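Local structure of eukaryotic translation initiation factor 5A-2 (Arabidopsis thaliana, 3HKS) at residues A[38-43]-A[47-52]; A[66-71]-A[75-80]. The protein promotes translation elongation and termination, binding between the exit and peptidyl sites of the ribosome and rescuing ribosomes stalled at polyproline and other difficult motifs. All coordinates share one frame; numbering follows the deposited sequence.

Contact 1 (A[38-43]-A[47-52]); sequences GHIVIK and CKVVEV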
loop_
_atom_site.group_PDB
_atom_site.type_symbol
_atom_site.label_atom_id
_atom_site.label_comp_id
_atom_site.label_asym_id
_atom_site.label_seq_id
_atom_site.Cartn_x
_atom_site.Cartn_y
_atom_site.Cartn_z
ATOM N N GLY A 38 -5.892 -8.095 -7.330
ATOM C CA GLY A 38 -6.606 -6.880 -6.973
ATOM C C GLY A 38 -6.635 -6.734 -5.460
ATOM O O GLY A 38 -6.034 -7.539 -4.742
ATOM N N HIS A 39 -7.350 -5.715 -4.978
ATOM C CA HIS A 39 -7.471 -5.444 -3.552
ATOM C C HIS A 39 -8.914 -5.444 -3.055
ATOM O O HIS A 39 -9.864 -5.231 -3.811
ATOM C CB HIS A 39 -6.784 -4.112 -3.186
ATOM C CG HIS A 39 -5.319 -4.093 -3.498
ATOM N ND1 HIS A 39 -4.830 -3.734 -4.733
ATOM C CD2 HIS A 39 -4.241 -4.421 -2.748
ATOM C CE1 HIS A 39 -3.512 -3.835 -4.734
ATOM N NE2 HIS A 39 -3.129 -4.249 -3.540
ATOM N N ILE A 40 -9.046 -5.637 -1.759
ATOM C CA ILE A 40 -10.328 -5.739 -1.095
ATOM C C ILE A 40 -10.128 -5.268 0.347
ATOM O O ILE A 40 -9.029 -5.394 0.888
ATOM C CB ILE A 40 -10.830 -7.209 -1.160
ATOM C CG1 ILE A 40 -12.310 -7.332 -0.788
ATOM C CG2 ILE A 40 -9.946 -8.149 -0.320
ATOM C CD1 ILE A 40 -12.798 -8.786 -0.725
ATOM N N VAL A 41 -11.161 -4.691 0.948
ATOM C CA VAL A 41 -11.138 -4.386 2.384
ATOM C C VAL A 41 -11.766 -5.550 3.156
ATOM O O VAL A 41 -12.897 -5.965 2.855
ATOM C CB VAL A 41 -11.892 -3.061 2.734
ATOM C CG1 VAL A 41 -11.899 -2.816 4.224
ATOM C CG2 VAL A 41 -11.277 -1.873 2.012
ATOM N N ILE A 42 -11.008 -6.085 4.120
ATOM C CA ILE A 42 -11.487 -7.090 5.062
ATOM C C ILE A 42 -11.164 -6.579 6.458
ATOM O O ILE A 42 -10.016 -6.220 6.735
ATOM C CB ILE A 42 -10.825 -8.485 4.849
ATOM C CG1 ILE A 42 -11.031 -8.973 3.412
ATOM C CG2 ILE A 42 -11.398 -9.508 5.855
ATOM C CD1 ILE A 42 -10.278 -10.272 3.050
ATOM N N LYS A 43 -12.178 -6.511 7.319
ATOM C CA LYS A 43 -12.029 -6.025 8.703
ATOM C C LYS A 43 -11.290 -4.681 8.754
ATOM O O LYS A 43 -10.379 -4.488 9.572
ATOM C CB LYS A 43 -11.317 -7.066 9.587
ATOM C CG LYS A 43 -11.763 -8.523 9.379
ATOM C CD LYS A 43 -12.698 -8.997 10.471
ATOM C CE LYS A 43 -11.909 -9.562 11.656
ATOM N NZ LYS A 43 -11.114 -10.783 11.286
ATOM N N CYS A 47 -6.187 -5.263 1.719
ATOM C CA CYS A 47 -5.508 -6.524 1.459
ATOM C C CYS A 47 -5.396 -6.785 -0.024
ATOM O O CYS A 47 -6.281 -6.403 -0.782
ATOM C CB CYS A 47 -6.238 -7.692 2.127
ATOM S SG CYS A 47 -6.636 -7.459 3.846
ATOM N N LYS A 48 -4.315 -7.447 -0.435
ATOM C CA LYS A 48 -4.183 -7.888 -1.822
ATOM C C LYS A 48 -4.745 -9.286 -1.946
ATOM O O LYS A 48 -4.399 -10.162 -1.164
ATOM C CB LYS A 48 -2.729 -7.874 -2.305
ATOM C CG LYS A 48 -2.578 -8.506 -3.689
ATOM C CD LYS A 48 -1.209 -8.331 -4.299
ATOM C CE LYS A 48 -1.275 -7.258 -5.377
ATOM N NZ LYS A 48 -0.250 -7.432 -6.436
ATOM N N VAL A 49 -5.604 -9.485 -2.942
ATOM C CA VAL A 49 -6.246 -10.779 -3.178
ATOM C C VAL A 49 -5.260 -11.781 -3.797
ATOM O O VAL A 49 -4.722 -11.544 -4.893
ATOM C CB VAL A 49 -7.540 -10.647 -4.054
ATOM C CG1 VAL A 49 -8.182 -12.015 -4.276
ATOM C CG2 VAL A 49 -8.541 -9.704 -3.393
ATOM N N VAL A 50 -5.045 -12.890 -3.089
ATOM C CA VAL A 50 -4.146 -13.964 -3.540
ATOM C C VAL A 50 -4.879 -15.245 -4.007
ATOM O O VAL A 50 -4.347 -16.013 -4.816
ATOM C CB VAL A 50 -3.020 -14.299 -2.480
ATOM C CG1 VAL A 50 -2.065 -13.102 -2.294
ATOM C CG2 VAL A 50 -3.608 -14.739 -1.138
ATOM N N GLU A 51 -6.104 -15.456 -3.526
ATOM C CA GLU A 51 -6.921 -16.595 -3.962
ATOM C C GLU A 51 -8.399 -16.205 -4.068
ATOM O O GLU A 51 -8.947 -15.577 -3.163
ATOM C CB GLU A 51 -6.757 -17.789 -2.996
ATOM C CG GLU A 51 -5.295 -18.277 -2.808
ATOM C CD GLU A 51 -5.107 -19.275 -1.653
ATOM O OE1 GLU A 51 -4.073 -19.180 -0.938
ATOM O OE2 GLU A 51 -5.983 -20.158 -1.468
ATOM N N VAL A 52 -9.034 -16.576 -5.178
ATOM C CA VAL A 52 -10.486 -16.450 -5.327
ATOM C C VAL A 52 -11.061 -17.801 -5.717
ATOM O O VAL A 52 -10.606 -18.414 -6.689
ATOM C CB VAL A 52 -10.893 -15.455 -6.456
ATOM C CG1 VAL A 52 -12.420 -15.275 -6.487
ATOM C CG2 VAL A 52 -10.186 -14.108 -6.303
#
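His39 and Lys48 face each other as a non-hydrogen-bonded antiparallel pair, and their side chains cross at a slant. The His39 side chain starts close to the other strand: His39 CB lies 3.4 Å from Cys47 O. With chi1 at -60°, CG sits beside the residue's own backbone N, and the ring extends alongside the start of segment 47-52, meeting Cys47 O and Lys48 CA obliquely. CG still borders Cys47 O. His39 CD2 reaches further along and comes within 3.6 Å of Lys48 CA. NE2 and CE1, at the far end of the ring, meet aliphatic carbons: NE2 lies near CB and CE of Lys48, and CE1 near CE. The Lys48 chain bends at chi3 (-104°), which brings CE back to the ring. Pro91 and Val93 also touch the His39 side chain.

The backbones are joined by three hydrogen bonds. Ile40 and Cys47 bond in both directions, each N to the other's O at 3.0 Å. Val49 N reaches Gly38 O at 2.7 Å in a nearly straight bond. Ile40 and Cys47 lie on the other face from His39. Apolar contacts run between Ile40 CG2 and Val49 CG2 at 3.7 Å and between Ile42 CB and Cys47 SG at 4.4 Å. Phe67 and Ala69 of strand 64-71 extend this layer over Ile40 and Cys47.

The short segments run at 113° to each other, so they diverge quickly beyond the paired residues. Past them, Val50 and Glu51 both face Val68, a classic beta bulge. This is a tight, strongly bent beta hairpin of the SH3-like N-terminal barrel of the eIF-5A family.

Contact 2 (A[66-71]-A[75-80]); sequences HFVAID and AKKLED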
loop_
_atom_site.group_PDB
_atom_site.type_symbol
_atom_site.label_atom_id
_atom_site.label_comp_id
_atom_site.label_asym_id
_atom_site.label_seq_id
_atom_site.Cartn_x
_atom_site.Cartn_y
_atom_site.Cartn_z
ATOM N N HIS A 66 -15.241 -16.703 -2.385
ATOM C CA HIS A 66 -14.439 -16.987 -1.205
ATOM C C HIS A 66 -13.071 -16.343 -1.419
ATOM O O HIS A 66 -12.330 -16.737 -2.316
ATOM C CB HIS A 66 -14.293 -18.514 -1.010
ATOM C CG HIS A 66 -15.598 -19.250 -0.924
ATOM N ND1 HIS A 66 -15.909 -20.098 0.118
ATOM C CD2 HIS A 66 -16.680 -19.253 -1.742
ATOM C CE1 HIS A 66 -17.122 -20.590 -0.062
ATOM N NE2 HIS A 66 -17.612 -20.092 -1.182
ATOM N N PHE A 67 -12.738 -15.358 -0.594
ATOM C CA PHE A 67 -11.477 -14.616 -0.752
ATOM C C PHE A 67 -10.420 -15.012 0.262
ATOM O O PHE A 67 -10.704 -15.130 1.458
ATOM C CB PHE A 67 -11.716 -13.103 -0.649
ATOM C CG PHE A 67 -12.610 -12.566 -1.721
ATOM C CD1 PHE A 67 -12.199 -12.553 -3.041
ATOM C CD2 PHE A 67 -13.877 -12.094 -1.413
ATOM C CE1 PHE A 67 -13.033 -12.072 -4.043
ATOM C CE2 PHE A 67 -14.718 -11.599 -2.413
ATOM C CZ PHE A 67 -14.295 -11.590 -3.722
ATOM N N VAL A 68 -9.194 -15.195 -0.222
ATOM C CA VAL A 68 -8.013 -15.179 0.653
ATOM C C VAL A 68 -7.179 -13.962 0.239
ATOM O O VAL A 68 -6.877 -13.786 -0.936
ATOM C CB VAL A 68 -7.173 -16.498 0.571
ATOM C CG1 VAL A 68 -6.021 -16.473 1.573
ATOM C CG2 VAL A 68 -8.056 -17.726 0.821
ATOM N N ALA A 69 -6.822 -13.123 1.205
ATOM C CA ALA A 69 -6.130 -11.875 0.898
ATOM C C ALA A 69 -5.054 -11.545 1.930
ATOM O O ALA A 69 -5.132 -11.993 3.072
ATOM C CB ALA A 69 -7.149 -10.714 0.760
ATOM N N ILE A 70 -4.051 -10.762 1.535
ATOM C CA ILE A 70 -2.923 -10.448 2.434
ATOM C C ILE A 70 -2.867 -8.955 2.766
ATOM O O ILE A 70 -2.763 -8.115 1.865
ATOM C CB ILE A 70 -1.556 -10.927 1.832
ATOM C CG1 ILE A 70 -1.597 -12.422 1.452
ATOM C CG2 ILE A 70 -0.372 -10.596 2.776
ATOM C CD1 ILE A 70 -1.742 -13.387 2.606
ATOM N N ASP A 71 -2.954 -8.629 4.055
ATOM C CA ASP A 71 -2.852 -7.240 4.516
ATOM C C ASP A 71 -1.585 -6.603 3.930
ATOM O O ASP A 71 -0.483 -7.128 4.133
ATOM C CB ASP A 71 -2.819 -7.208 6.041
ATOM C CG ASP A 71 -2.883 -5.809 6.603
ATOM O OD1 ASP A 71 -2.143 -4.915 6.130
ATOM O OD2 ASP A 71 -3.669 -5.605 7.550
ATOM N N ALA A 75 1.112 -7.883 6.323
ATOM C CA ALA A 75 1.333 -9.202 5.714
ATOM C C ALA A 75 0.502 -10.334 6.345
ATOM O O ALA A 75 0.702 -11.512 6.030
ATOM C CB ALA A 75 2.835 -9.562 5.703
ATOM N N LYS A 76 -0.427 -9.979 7.229
ATOM C CA LYS A 76 -1.344 -10.968 7.791
ATOM C C LYS A 76 -2.381 -11.428 6.757
ATOM O O LYS A 76 -2.879 -10.628 5.958
ATOM C CB LYS A 76 -2.024 -10.427 9.050
ATOM C CG LYS A 76 -1.068 -10.336 10.245
ATOM C CD LYS A 76 -1.707 -9.568 11.415
ATOM C CE LYS A 76 -0.771 -9.496 12.625
ATOM N NZ LYS A 76 -1.455 -8.840 13.784
ATOM N N LYS A 77 -2.678 -12.724 6.777
ATOM C CA LYS A 77 -3.670 -13.318 5.892
ATOM C C LYS A 77 -5.058 -13.087 6.468
ATOM O O LYS A 77 -5.282 -13.341 7.653
ATOM C CB LYS A 77 -3.408 -14.815 5.722
ATOM C CG LYS A 77 -4.480 -15.578 4.938
ATOM C CD LYS A 77 -3.954 -16.915 4.426
ATOM C CE LYS A 77 -4.056 -18.009 5.485
ATOM N NZ LYS A 77 -3.229 -19.212 5.112
ATOM N N LEU A 78 -5.973 -12.585 5.636
ATOM C CA LEU A 78 -7.376 -12.422 6.046
ATOM C C LEU A 78 -8.296 -13.072 5.023
ATOM O O LEU A 78 -7.905 -13.288 3.882
ATOM C CB LEU A 78 -7.742 -10.945 6.261
ATOM C CG LEU A 78 -7.157 -10.221 7.478
ATOM C CD1 LEU A 78 -7.194 -8.724 7.283
ATOM C CD2 LEU A 78 -7.887 -10.601 8.780
ATOM N N GLU A 79 -9.517 -13.393 5.433
ATOM C CA GLU A 79 -10.456 -14.109 4.556
ATOM C C GLU A 79 -11.869 -13.550 4.665
ATOM O O GLU A 79 -12.247 -12.984 5.688
ATOM C CB GLU A 79 -10.477 -15.612 4.882
ATOM C CG GLU A 79 -9.153 -16.335 4.695
ATOM C CD GLU A 79 -9.222 -17.804 5.122
ATOM O OE1 GLU A 79 -8.819 -18.115 6.268
ATOM O OE2 GLU A 79 -9.689 -18.635 4.319
ATOM N N ASP A 80 -12.653 -13.743 3.606
ATOM C CA ASP A 80 -14.049 -13.329 3.594
ATOM C C ASP A 80 -14.802 -14.256 2.647
ATOM O O ASP A 80 -14.222 -14.795 1.709
ATOM C CB ASP A 80 -14.161 -11.870 3.110
ATOM C CG ASP A 80 -15.266 -11.079 3.819
ATOM O OD1 ASP A 80 -16.071 -11.675 4.577
ATOM O OD2 ASP A 80 -15.320 -9.833 3.612
#
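Ala75 packs its backbone against Ile70 and Asp71 where the antiparallel beta hairpin of strands 64-71 and 77-83 turns round, in the SH3-like N-terminal domain. Ala75 N bonds to Asp71 O at 2.8 Å, but the bond is bent to 135° and the donor is tilted from the carbonyl plane. Ile70 CG2 rests 3.5 Å from Ala75 O. Lys76 follows, and Lys76 O takes a 2.8 Å bond from Asp71 N. The Asp71 carboxylate binds within and beyond the turn: OD1 accepts Phe73 N and Thr74 N, and OD2 makes a salt bridge with Arg45.

Lys77 lies across both Ile70 and Val68. Lys77 CB meets Ile70 CD1 at 3.8 Å. Its chain leaves CB with CG opposite the backbone N (chi1 173°), and Lys77 CD then reaches Val68 CG1 at 3.6 Å. Leu78 and Ala69 form a hydrogen-bonded pair with bonds in both directions. Their side chains are on the opposite face from Lys77, where Cys47 and Ile42 touch both.

Glu79 returns to the face of Val68, and the two side chains lie alongside each other, pointing the same way. Asp80 closes the pairing with Phe67. Phe67 N gives Asp80 O a nearly straight bond of 2.8 Å, while the return bond, from Asp80 N to Phe67 O, is longer at 3.2 Å.

In the fold
Contacts 1 and 2 are successive hairpins of one four-stranded antiparallel sheet, in the order 39-42, 45-55, 64-71, 77-83. Their centres lie about 6 Å apart. The inner strands, 45-55 and 64-71, stitch them together: Lys48 O is 2.8 Å from Ile70 N, a probable hydrogen bond, and Cys47 CB packs on Ala69 CB at 3.4 Å. Both contacts are partly buried, but contact 1 has the larger share of buried residues and pairs over a shorter length. Contact 2 has six backbone bonds against three, and more exposed, charged residues on its outer segment, 75-80 (Lys76, Lys77, Glu79). Apolar side chains from both contacts meet in one shared layer, with Ile40, Ile42 and Cys47 against Phe67, Ala69 and Leu78.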